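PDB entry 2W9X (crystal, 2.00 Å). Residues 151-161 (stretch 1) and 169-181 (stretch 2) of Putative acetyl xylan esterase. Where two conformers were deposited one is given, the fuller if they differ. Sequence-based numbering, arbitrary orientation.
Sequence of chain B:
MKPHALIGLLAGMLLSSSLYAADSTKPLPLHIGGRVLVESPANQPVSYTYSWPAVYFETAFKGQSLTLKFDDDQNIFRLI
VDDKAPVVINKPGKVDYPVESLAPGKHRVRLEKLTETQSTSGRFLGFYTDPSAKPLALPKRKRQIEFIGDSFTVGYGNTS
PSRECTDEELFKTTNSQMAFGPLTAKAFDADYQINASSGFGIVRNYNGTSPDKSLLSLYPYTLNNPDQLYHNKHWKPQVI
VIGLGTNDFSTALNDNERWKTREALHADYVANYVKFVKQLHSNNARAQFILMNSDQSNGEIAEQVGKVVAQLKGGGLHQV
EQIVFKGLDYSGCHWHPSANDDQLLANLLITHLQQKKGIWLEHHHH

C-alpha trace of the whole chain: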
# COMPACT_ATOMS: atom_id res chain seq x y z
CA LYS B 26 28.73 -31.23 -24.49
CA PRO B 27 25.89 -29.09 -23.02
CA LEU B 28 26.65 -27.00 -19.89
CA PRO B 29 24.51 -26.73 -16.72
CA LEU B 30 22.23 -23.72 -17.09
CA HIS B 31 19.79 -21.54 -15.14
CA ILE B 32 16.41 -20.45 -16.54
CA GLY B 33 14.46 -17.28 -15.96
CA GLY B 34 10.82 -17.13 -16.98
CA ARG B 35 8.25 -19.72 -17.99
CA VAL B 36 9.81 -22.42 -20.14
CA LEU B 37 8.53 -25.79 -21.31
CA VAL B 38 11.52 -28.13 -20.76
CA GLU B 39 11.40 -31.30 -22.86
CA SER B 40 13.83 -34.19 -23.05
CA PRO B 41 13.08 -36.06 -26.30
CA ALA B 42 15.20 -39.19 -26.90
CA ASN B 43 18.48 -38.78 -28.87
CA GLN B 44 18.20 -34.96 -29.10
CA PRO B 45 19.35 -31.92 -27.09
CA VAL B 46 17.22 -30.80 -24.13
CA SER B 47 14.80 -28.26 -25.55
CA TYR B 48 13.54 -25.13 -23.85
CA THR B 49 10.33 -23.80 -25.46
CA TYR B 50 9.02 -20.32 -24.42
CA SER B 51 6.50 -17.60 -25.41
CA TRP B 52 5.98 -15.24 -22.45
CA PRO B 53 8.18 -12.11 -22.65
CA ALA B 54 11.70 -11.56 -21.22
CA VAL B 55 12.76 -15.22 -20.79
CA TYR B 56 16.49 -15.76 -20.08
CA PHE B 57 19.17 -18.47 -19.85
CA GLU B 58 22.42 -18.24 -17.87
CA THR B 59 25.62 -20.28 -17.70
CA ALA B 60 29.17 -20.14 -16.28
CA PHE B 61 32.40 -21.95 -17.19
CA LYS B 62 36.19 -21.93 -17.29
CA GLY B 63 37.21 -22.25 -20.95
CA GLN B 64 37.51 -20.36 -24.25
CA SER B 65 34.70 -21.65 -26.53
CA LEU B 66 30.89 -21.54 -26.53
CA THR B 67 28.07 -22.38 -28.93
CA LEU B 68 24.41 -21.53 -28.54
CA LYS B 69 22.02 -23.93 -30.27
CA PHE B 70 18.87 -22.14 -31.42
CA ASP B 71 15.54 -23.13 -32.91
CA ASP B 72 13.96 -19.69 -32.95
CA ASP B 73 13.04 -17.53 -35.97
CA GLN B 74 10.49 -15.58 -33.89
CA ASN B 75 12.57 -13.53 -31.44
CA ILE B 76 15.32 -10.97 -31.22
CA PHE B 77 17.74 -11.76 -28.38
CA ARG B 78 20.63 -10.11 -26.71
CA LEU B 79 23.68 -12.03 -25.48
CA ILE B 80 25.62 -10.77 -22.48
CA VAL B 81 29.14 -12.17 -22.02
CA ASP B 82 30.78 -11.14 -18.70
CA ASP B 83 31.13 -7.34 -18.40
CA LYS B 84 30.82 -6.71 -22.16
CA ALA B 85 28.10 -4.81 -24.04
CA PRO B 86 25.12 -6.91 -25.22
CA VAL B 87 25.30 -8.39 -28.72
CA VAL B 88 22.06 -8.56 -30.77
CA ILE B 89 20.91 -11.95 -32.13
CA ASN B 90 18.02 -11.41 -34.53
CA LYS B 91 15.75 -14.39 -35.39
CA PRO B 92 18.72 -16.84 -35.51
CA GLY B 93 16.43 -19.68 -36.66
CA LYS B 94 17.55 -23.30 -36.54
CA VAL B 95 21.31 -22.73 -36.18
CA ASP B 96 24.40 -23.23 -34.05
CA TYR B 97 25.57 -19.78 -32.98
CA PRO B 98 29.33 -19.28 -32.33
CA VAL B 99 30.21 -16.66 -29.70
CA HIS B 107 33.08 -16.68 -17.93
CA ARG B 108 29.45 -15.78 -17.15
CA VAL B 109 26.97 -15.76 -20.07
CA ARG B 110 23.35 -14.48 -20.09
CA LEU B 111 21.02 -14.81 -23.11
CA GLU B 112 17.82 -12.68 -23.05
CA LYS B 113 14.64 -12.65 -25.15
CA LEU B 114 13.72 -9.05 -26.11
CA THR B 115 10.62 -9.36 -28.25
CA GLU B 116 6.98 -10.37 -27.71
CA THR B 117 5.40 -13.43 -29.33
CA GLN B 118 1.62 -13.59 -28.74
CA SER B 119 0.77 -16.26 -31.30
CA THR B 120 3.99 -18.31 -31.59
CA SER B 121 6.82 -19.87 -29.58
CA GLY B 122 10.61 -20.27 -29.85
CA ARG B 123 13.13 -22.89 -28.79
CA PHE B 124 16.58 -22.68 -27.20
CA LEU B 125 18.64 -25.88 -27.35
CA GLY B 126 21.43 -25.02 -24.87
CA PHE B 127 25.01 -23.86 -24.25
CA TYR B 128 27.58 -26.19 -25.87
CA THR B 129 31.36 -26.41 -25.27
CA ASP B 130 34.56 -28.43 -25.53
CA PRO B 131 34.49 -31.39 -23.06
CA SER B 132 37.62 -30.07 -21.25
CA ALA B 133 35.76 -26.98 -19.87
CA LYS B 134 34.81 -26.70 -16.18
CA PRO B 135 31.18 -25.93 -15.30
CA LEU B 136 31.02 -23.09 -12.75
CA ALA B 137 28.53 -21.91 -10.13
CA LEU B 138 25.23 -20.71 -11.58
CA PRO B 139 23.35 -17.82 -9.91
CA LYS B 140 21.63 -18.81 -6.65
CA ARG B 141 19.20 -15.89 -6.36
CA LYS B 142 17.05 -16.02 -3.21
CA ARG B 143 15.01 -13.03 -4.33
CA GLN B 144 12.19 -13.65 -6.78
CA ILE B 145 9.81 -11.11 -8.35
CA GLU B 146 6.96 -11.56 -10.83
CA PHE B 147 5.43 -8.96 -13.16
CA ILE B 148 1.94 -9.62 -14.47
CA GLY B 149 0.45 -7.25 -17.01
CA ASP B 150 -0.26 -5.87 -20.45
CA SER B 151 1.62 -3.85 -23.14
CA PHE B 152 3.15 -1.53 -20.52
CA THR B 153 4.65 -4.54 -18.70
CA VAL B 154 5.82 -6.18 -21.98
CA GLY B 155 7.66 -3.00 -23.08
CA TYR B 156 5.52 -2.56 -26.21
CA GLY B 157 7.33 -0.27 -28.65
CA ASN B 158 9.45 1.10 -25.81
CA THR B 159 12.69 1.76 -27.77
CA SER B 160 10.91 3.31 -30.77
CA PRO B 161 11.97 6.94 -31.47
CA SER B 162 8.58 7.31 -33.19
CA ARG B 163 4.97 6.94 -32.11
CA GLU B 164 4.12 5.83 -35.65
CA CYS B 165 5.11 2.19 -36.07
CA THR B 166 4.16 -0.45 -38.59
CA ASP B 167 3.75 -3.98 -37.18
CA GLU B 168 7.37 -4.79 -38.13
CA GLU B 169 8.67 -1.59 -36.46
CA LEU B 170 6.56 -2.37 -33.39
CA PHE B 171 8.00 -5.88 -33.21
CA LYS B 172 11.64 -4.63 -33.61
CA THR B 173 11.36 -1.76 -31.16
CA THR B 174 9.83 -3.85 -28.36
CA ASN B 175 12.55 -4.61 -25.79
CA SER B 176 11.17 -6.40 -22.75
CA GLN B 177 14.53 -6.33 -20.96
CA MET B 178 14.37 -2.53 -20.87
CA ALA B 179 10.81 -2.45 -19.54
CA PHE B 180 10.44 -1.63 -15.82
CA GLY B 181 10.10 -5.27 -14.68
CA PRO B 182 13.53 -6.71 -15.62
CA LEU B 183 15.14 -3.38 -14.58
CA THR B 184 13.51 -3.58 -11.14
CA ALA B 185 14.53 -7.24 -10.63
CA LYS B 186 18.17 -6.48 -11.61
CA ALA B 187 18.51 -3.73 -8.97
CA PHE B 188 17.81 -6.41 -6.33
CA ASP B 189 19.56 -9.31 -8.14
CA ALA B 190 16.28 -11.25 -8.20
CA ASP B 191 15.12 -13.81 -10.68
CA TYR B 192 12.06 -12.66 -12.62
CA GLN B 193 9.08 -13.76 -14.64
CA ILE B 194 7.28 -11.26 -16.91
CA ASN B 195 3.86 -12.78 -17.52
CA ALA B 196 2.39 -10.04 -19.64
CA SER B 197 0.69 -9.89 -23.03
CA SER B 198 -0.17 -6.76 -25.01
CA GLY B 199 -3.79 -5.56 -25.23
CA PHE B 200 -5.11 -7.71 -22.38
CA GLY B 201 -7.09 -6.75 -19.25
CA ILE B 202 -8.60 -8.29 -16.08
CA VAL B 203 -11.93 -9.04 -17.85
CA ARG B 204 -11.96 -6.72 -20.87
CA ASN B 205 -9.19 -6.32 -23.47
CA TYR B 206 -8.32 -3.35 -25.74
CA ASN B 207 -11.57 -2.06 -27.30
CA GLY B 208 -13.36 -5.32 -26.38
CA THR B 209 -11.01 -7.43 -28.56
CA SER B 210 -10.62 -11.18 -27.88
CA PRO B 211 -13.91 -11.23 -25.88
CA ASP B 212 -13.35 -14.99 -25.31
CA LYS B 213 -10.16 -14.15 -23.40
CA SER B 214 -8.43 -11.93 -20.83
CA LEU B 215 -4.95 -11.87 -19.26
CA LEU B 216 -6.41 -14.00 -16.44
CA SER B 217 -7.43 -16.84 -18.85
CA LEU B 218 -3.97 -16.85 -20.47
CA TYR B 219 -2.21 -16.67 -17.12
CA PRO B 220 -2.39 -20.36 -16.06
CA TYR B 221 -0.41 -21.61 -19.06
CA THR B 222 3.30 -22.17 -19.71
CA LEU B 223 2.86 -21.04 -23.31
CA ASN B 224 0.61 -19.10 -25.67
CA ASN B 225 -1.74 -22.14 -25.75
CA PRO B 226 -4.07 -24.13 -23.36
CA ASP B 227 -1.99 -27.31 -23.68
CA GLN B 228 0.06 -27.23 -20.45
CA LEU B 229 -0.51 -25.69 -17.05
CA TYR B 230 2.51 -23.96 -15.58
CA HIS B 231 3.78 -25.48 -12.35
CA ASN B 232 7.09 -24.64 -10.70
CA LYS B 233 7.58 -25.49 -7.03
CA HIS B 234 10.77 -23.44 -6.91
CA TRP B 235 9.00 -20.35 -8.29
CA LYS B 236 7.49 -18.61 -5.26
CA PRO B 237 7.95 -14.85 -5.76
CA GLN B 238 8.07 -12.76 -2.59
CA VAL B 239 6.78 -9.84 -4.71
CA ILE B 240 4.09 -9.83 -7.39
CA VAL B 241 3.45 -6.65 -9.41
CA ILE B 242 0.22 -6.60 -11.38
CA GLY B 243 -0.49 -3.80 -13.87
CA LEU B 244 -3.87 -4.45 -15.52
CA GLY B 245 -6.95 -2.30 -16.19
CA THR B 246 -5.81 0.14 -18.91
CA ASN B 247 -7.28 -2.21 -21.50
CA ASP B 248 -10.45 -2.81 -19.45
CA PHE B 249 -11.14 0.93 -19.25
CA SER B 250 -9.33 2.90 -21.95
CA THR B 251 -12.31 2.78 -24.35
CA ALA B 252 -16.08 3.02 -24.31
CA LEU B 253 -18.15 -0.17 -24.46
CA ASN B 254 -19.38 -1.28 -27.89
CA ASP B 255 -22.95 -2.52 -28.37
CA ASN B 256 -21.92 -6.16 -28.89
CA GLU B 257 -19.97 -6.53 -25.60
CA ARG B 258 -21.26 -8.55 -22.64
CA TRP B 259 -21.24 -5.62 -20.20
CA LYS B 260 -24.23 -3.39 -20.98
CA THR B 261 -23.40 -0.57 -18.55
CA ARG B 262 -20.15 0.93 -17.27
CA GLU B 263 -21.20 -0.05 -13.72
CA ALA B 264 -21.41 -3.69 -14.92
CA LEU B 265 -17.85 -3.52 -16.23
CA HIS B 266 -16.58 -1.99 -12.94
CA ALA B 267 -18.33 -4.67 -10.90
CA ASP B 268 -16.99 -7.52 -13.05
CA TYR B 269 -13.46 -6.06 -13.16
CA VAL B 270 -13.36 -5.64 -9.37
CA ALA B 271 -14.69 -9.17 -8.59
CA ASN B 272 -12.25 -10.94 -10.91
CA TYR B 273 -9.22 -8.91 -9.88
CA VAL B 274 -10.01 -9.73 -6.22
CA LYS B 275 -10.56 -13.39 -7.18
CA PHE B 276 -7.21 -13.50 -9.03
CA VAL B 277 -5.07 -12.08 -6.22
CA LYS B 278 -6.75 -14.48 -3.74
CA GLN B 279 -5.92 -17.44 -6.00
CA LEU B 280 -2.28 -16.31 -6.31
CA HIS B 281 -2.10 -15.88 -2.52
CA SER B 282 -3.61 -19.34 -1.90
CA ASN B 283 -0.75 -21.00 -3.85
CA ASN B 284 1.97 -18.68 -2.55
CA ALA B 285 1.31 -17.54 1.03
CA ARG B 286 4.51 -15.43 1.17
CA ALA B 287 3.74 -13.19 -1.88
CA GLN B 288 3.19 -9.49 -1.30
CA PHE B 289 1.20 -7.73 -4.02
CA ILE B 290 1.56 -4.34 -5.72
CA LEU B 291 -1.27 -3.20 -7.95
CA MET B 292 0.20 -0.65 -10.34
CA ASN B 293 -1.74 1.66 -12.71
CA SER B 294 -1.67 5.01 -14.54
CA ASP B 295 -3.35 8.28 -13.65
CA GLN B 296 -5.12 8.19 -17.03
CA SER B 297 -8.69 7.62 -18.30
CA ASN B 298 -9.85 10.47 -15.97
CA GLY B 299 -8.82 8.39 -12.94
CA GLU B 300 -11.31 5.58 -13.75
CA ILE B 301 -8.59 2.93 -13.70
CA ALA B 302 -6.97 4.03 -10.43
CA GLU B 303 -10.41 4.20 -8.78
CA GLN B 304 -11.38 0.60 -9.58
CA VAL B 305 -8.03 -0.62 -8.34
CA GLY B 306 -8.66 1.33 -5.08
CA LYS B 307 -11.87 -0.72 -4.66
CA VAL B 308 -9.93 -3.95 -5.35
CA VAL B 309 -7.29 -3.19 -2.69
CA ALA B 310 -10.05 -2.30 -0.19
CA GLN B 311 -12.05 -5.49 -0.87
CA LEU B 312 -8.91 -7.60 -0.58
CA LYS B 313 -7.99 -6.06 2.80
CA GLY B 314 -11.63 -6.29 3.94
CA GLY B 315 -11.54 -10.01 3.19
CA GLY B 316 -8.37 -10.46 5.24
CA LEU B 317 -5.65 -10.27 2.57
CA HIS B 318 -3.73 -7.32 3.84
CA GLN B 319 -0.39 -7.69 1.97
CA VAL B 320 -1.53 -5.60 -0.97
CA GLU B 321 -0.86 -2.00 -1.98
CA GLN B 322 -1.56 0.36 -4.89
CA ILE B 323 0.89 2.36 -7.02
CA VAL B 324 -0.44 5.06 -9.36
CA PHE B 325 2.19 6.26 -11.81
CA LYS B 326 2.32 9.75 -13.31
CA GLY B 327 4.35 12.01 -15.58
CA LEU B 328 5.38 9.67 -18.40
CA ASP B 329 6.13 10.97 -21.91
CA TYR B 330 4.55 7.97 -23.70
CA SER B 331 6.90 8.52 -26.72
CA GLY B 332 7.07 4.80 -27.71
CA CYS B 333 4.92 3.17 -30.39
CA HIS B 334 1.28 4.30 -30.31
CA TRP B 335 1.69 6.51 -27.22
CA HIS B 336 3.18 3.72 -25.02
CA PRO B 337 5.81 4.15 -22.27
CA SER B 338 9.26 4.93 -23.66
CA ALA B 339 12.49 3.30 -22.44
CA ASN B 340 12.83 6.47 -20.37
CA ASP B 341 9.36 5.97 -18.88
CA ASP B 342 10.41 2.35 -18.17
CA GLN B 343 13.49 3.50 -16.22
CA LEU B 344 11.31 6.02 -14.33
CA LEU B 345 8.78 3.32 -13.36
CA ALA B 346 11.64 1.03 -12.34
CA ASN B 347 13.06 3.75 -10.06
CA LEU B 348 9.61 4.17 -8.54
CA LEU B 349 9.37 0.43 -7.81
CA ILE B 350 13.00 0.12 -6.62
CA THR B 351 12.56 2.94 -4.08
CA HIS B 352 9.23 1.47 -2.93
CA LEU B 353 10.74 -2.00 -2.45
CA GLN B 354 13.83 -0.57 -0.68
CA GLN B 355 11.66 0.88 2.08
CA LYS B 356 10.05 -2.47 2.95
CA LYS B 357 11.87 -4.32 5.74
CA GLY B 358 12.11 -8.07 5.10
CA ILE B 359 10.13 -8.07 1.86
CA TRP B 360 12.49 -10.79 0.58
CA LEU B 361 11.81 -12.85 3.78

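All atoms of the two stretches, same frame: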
# COMPACT_ATOMS: atom_id res chain seq x y z
N SER B 151 0.60 -4.48 -22.27
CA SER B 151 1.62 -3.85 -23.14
C SER B 151 2.67 -3.05 -22.37
O SER B 151 3.85 -3.06 -22.71
CB SER B 151 0.98 -2.91 -24.16
OG SER B 151 -0.06 -3.56 -24.87
N PHE B 152 2.22 -2.32 -21.35
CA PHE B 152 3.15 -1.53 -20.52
C PHE B 152 4.18 -2.45 -19.87
O PHE B 152 5.37 -2.15 -19.86
CB PHE B 152 2.40 -0.76 -19.43
CG PHE B 152 1.45 0.28 -19.94
CD1 PHE B 152 1.45 0.70 -21.27
CD2 PHE B 152 0.55 0.89 -19.05
CE1 PHE B 152 0.55 1.70 -21.72
CE2 PHE B 152 -0.34 1.90 -19.50
CZ PHE B 152 -0.33 2.30 -20.82
N THR B 153 3.73 -3.59 -19.35
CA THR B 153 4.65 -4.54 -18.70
C THR B 153 5.58 -5.26 -19.70
O THR B 153 6.77 -5.47 -19.40
CB THR B 153 3.86 -5.56 -17.81
OG1 THR B 153 3.16 -4.85 -16.78
CG2 THR B 153 4.79 -6.56 -17.18
N VAL B 154 5.04 -5.61 -20.87
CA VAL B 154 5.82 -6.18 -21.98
C VAL B 154 6.97 -5.25 -22.44
O VAL B 154 8.05 -5.72 -22.80
CB VAL B 154 4.92 -6.47 -23.22
CG1 VAL B 154 5.76 -6.84 -24.45
CG2 VAL B 154 3.85 -7.56 -22.93
N GLY B 155 6.71 -3.95 -22.47
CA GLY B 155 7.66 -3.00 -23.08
C GLY B 155 7.34 -2.73 -24.54
O GLY B 155 8.21 -2.40 -25.33
N TYR B 156 6.07 -2.91 -24.91
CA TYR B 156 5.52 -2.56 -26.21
C TYR B 156 6.06 -1.26 -26.78
O TYR B 156 5.77 -0.18 -26.24
CB TYR B 156 4.01 -2.42 -26.05
CG TYR B 156 3.16 -2.08 -27.26
CD1 TYR B 156 2.28 -3.02 -27.79
CD2 TYR B 156 3.13 -0.78 -27.80
CE1 TYR B 156 1.43 -2.70 -28.86
CE2 TYR B 156 2.30 -0.46 -28.87
CZ TYR B 156 1.45 -1.43 -29.39
OH TYR B 156 0.62 -1.11 -30.44
N GLY B 157 6.79 -1.39 -27.89
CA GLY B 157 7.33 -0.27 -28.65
C GLY B 157 8.21 0.68 -27.86
O GLY B 157 8.33 1.84 -28.24
N ASN B 158 8.83 0.19 -26.78
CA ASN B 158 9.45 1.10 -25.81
C ASN B 158 10.72 1.81 -26.33
O ASN B 158 11.01 2.94 -25.92
CB ASN B 158 9.66 0.45 -24.42
CG ASN B 158 10.61 -0.76 -24.46
OD1 ASN B 158 11.07 -1.18 -25.52
ND2 ASN B 158 10.91 -1.31 -23.28
N THR B 159 11.47 1.16 -27.22
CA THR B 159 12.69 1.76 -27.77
C THR B 159 12.45 2.47 -29.10
O THR B 159 13.40 2.89 -29.76
CB THR B 159 13.83 0.73 -27.97
OG1 THR B 159 13.47 -0.15 -29.04
CG2 THR B 159 14.06 -0.08 -26.68
N SER B 160 11.20 2.59 -29.53
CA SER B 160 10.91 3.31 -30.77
C SER B 160 11.09 4.80 -30.55
O SER B 160 10.58 5.34 -29.57
CB SER B 160 9.49 3.03 -31.25
OG SER B 160 9.24 3.77 -32.44
N PRO B 161 11.81 5.48 -31.48
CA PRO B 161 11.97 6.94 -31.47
C PRO B 161 10.70 7.63 -31.96
O PRO B 161 10.54 8.85 -31.80
CB PRO B 161 13.11 7.15 -32.47
CG PRO B 161 12.95 6.02 -33.45
CD PRO B 161 12.53 4.85 -32.61
N GLU B 169 7.98 -2.58 -37.29
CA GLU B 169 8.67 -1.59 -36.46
C GLU B 169 8.31 -1.78 -35.00
O GLU B 169 9.17 -1.70 -34.12
CB GLU B 169 8.33 -0.16 -36.93
CG GLU B 169 9.03 0.24 -38.25
CD GLU B 169 8.45 1.51 -38.91
OE1 GLU B 169 7.37 1.97 -38.49
OE2 GLU B 169 9.08 2.02 -39.86
N LEU B 170 7.03 -2.06 -34.74
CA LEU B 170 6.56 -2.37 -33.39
C LEU B 170 7.25 -3.61 -32.84
O LEU B 170 7.75 -3.59 -31.72
CB LEU B 170 5.03 -2.51 -33.37
CG LEU B 170 4.32 -2.95 -32.07
CD1 LEU B 170 4.71 -2.07 -30.89
CD2 LEU B 170 2.80 -2.93 -32.29
N PHE B 171 7.30 -4.67 -33.62
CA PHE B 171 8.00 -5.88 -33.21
C PHE B 171 9.48 -5.61 -32.86
O PHE B 171 9.93 -6.00 -31.78
CB PHE B 171 7.86 -6.99 -34.28
CG PHE B 171 8.80 -8.14 -34.07
CD1 PHE B 171 8.49 -9.15 -33.17
CD2 PHE B 171 10.01 -8.20 -34.77
CE1 PHE B 171 9.38 -10.22 -32.97
CE2 PHE B 171 10.90 -9.25 -34.57
CZ PHE B 171 10.58 -10.27 -33.67
N LYS B 172 10.20 -4.94 -33.77
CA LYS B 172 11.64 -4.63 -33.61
C LYS B 172 11.96 -3.73 -32.43
O LYS B 172 13.02 -3.87 -31.80
CB LYS B 172 12.20 -3.92 -34.86
CG LYS B 172 12.46 -4.78 -36.07
CD LYS B 172 13.14 -3.93 -37.15
N THR B 173 11.08 -2.77 -32.15
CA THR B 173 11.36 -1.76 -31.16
C THR B 173 10.91 -2.17 -29.76
O THR B 173 11.17 -1.47 -28.78
CB THR B 173 10.78 -0.38 -31.56
OG1 THR B 173 9.36 -0.49 -31.79
CG2 THR B 173 11.47 0.16 -32.82
N THR B 174 10.27 -3.33 -29.66
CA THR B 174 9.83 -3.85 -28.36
C THR B 174 11.01 -4.55 -27.68
O THR B 174 11.54 -5.54 -28.20
CB THR B 174 8.56 -4.77 -28.50
OG1 THR B 174 7.45 -4.01 -29.00
CG2 THR B 174 8.17 -5.39 -27.15
N ASN B 175 11.46 -4.00 -26.55
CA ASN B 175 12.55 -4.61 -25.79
C ASN B 175 12.12 -4.84 -24.35
O ASN B 175 12.18 -3.92 -23.51
CB ASN B 175 13.82 -3.77 -25.86
CG ASN B 175 15.03 -4.46 -25.23
OD1 ASN B 175 14.89 -5.27 -24.31
ND2 ASN B 175 16.22 -4.13 -25.71
N SER B 176 11.70 -6.07 -24.06
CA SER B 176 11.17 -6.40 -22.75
C SER B 176 12.18 -6.23 -21.62
O SER B 176 11.80 -5.97 -20.49
CB SER B 176 10.60 -7.83 -22.75
OG SER B 176 9.42 -7.89 -23.54
N GLN B 177 13.47 -6.38 -21.95
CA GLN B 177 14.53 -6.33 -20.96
C GLN B 177 14.81 -4.90 -20.51
O GLN B 177 15.48 -4.68 -19.48
CB GLN B 177 15.81 -6.98 -21.50
CG GLN B 177 15.66 -8.46 -21.89
CD GLN B 177 15.21 -9.36 -20.75
OE1 GLN B 177 14.79 -10.49 -20.98
NE2 GLN B 177 15.32 -8.89 -19.52
N MET B 178 14.31 -3.94 -21.27
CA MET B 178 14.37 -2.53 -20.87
C MET B 178 13.07 -1.97 -20.29
O MET B 178 13.02 -0.82 -19.85
CB MET B 178 14.88 -1.67 -22.00
CG MET B 178 16.32 -2.03 -22.21
SD MET B 178 17.10 -0.88 -23.23
CE MET B 178 16.26 -1.23 -24.76
N ALA B 179 12.02 -2.81 -20.26
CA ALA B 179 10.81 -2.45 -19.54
C ALA B 179 11.11 -2.44 -18.04
O ALA B 179 12.12 -2.99 -17.59
CB ALA B 179 9.68 -3.43 -19.88
N PHE B 180 10.21 -1.85 -17.26
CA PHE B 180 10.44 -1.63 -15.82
C PHE B 180 10.60 -2.90 -14.97
O PHE B 180 11.23 -2.86 -13.92
CB PHE B 180 9.35 -0.71 -15.24
CG PHE B 180 7.94 -1.25 -15.37
CD1 PHE B 180 7.44 -2.20 -14.46
CD2 PHE B 180 7.10 -0.78 -16.39
CE1 PHE B 180 6.13 -2.70 -14.58
CE2 PHE B 180 5.80 -1.25 -16.51
CZ PHE B 180 5.31 -2.23 -15.59
N GLY B 181 10.05 -4.03 -15.43
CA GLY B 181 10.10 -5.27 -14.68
C GLY B 181 11.49 -5.88 -14.54
O GLY B 181 11.99 -6.03 -13.42
O HOH W 1 8.03 -4.70 -17.10

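The contact between these two stretches of a putative acetyl xylan esterase illustrates how turns and helix ends without regular strand pairing can be joined largely by side chains bonding to backbone groups of the other stretch, with small apolar contacts filling the space between.

Stretch 1 leaves its short helix at Gly-155, where phi is positive, and passes through two successive turns, a type II turn from Gly-155 to Asn-158 and a type I turn from Gly-157 to Ser-160. Stretch 2 runs from a helix into an irregular segment, and the two backbones come closest, by CA, where the CA atoms of Gly-157 and Thr-174 lie 4.4 Å apart.

Asn-158 is the clearest example of the principle. Its carboxamide mimics a peptide group: Asn-175 N donates to Asn-158 OD1 at 3.0 Å, while Asn-158 ND2 donates to Asn-175 O at 2.9 Å, so one side chain satisfies both polar groups of a single residue's backbone. Next to it, Thr-173 O accepts from Thr-159 twice, from N at 3.1 Å and from OG1 at 2.7 Å. Thr-174 OG1 works as a relay, accepting from Gly-157 N at 2.9 Å with a nearly linear geometry and donating to Leu-170 O at 2.8 Å. At the helix end, Ser-176 OG donates to Val-154 O at 2.7 Å.

Apolar packing complements these bonds. Leu-170 CD1 sits over a face of the Tyr-156 ring, 3.5 Å from its centroid, in a CH-pi contact. Gly-155 CA approaches Ala-179 CB to 3.8 Å; a CB on Gly-155 would clash with Asn-158 ND2 and be jammed against the preceding carbonyl, so glycine suits the helix exit, and that CB would also crowd Ala-179 CB, 3.1 Å away. Beside the start of the second helix of stretch 2, a water accepts from Gly-181 N and donates to Thr-153 O, its oxygen 2.7 Å from each, bridging a gap that direct bonds leave open.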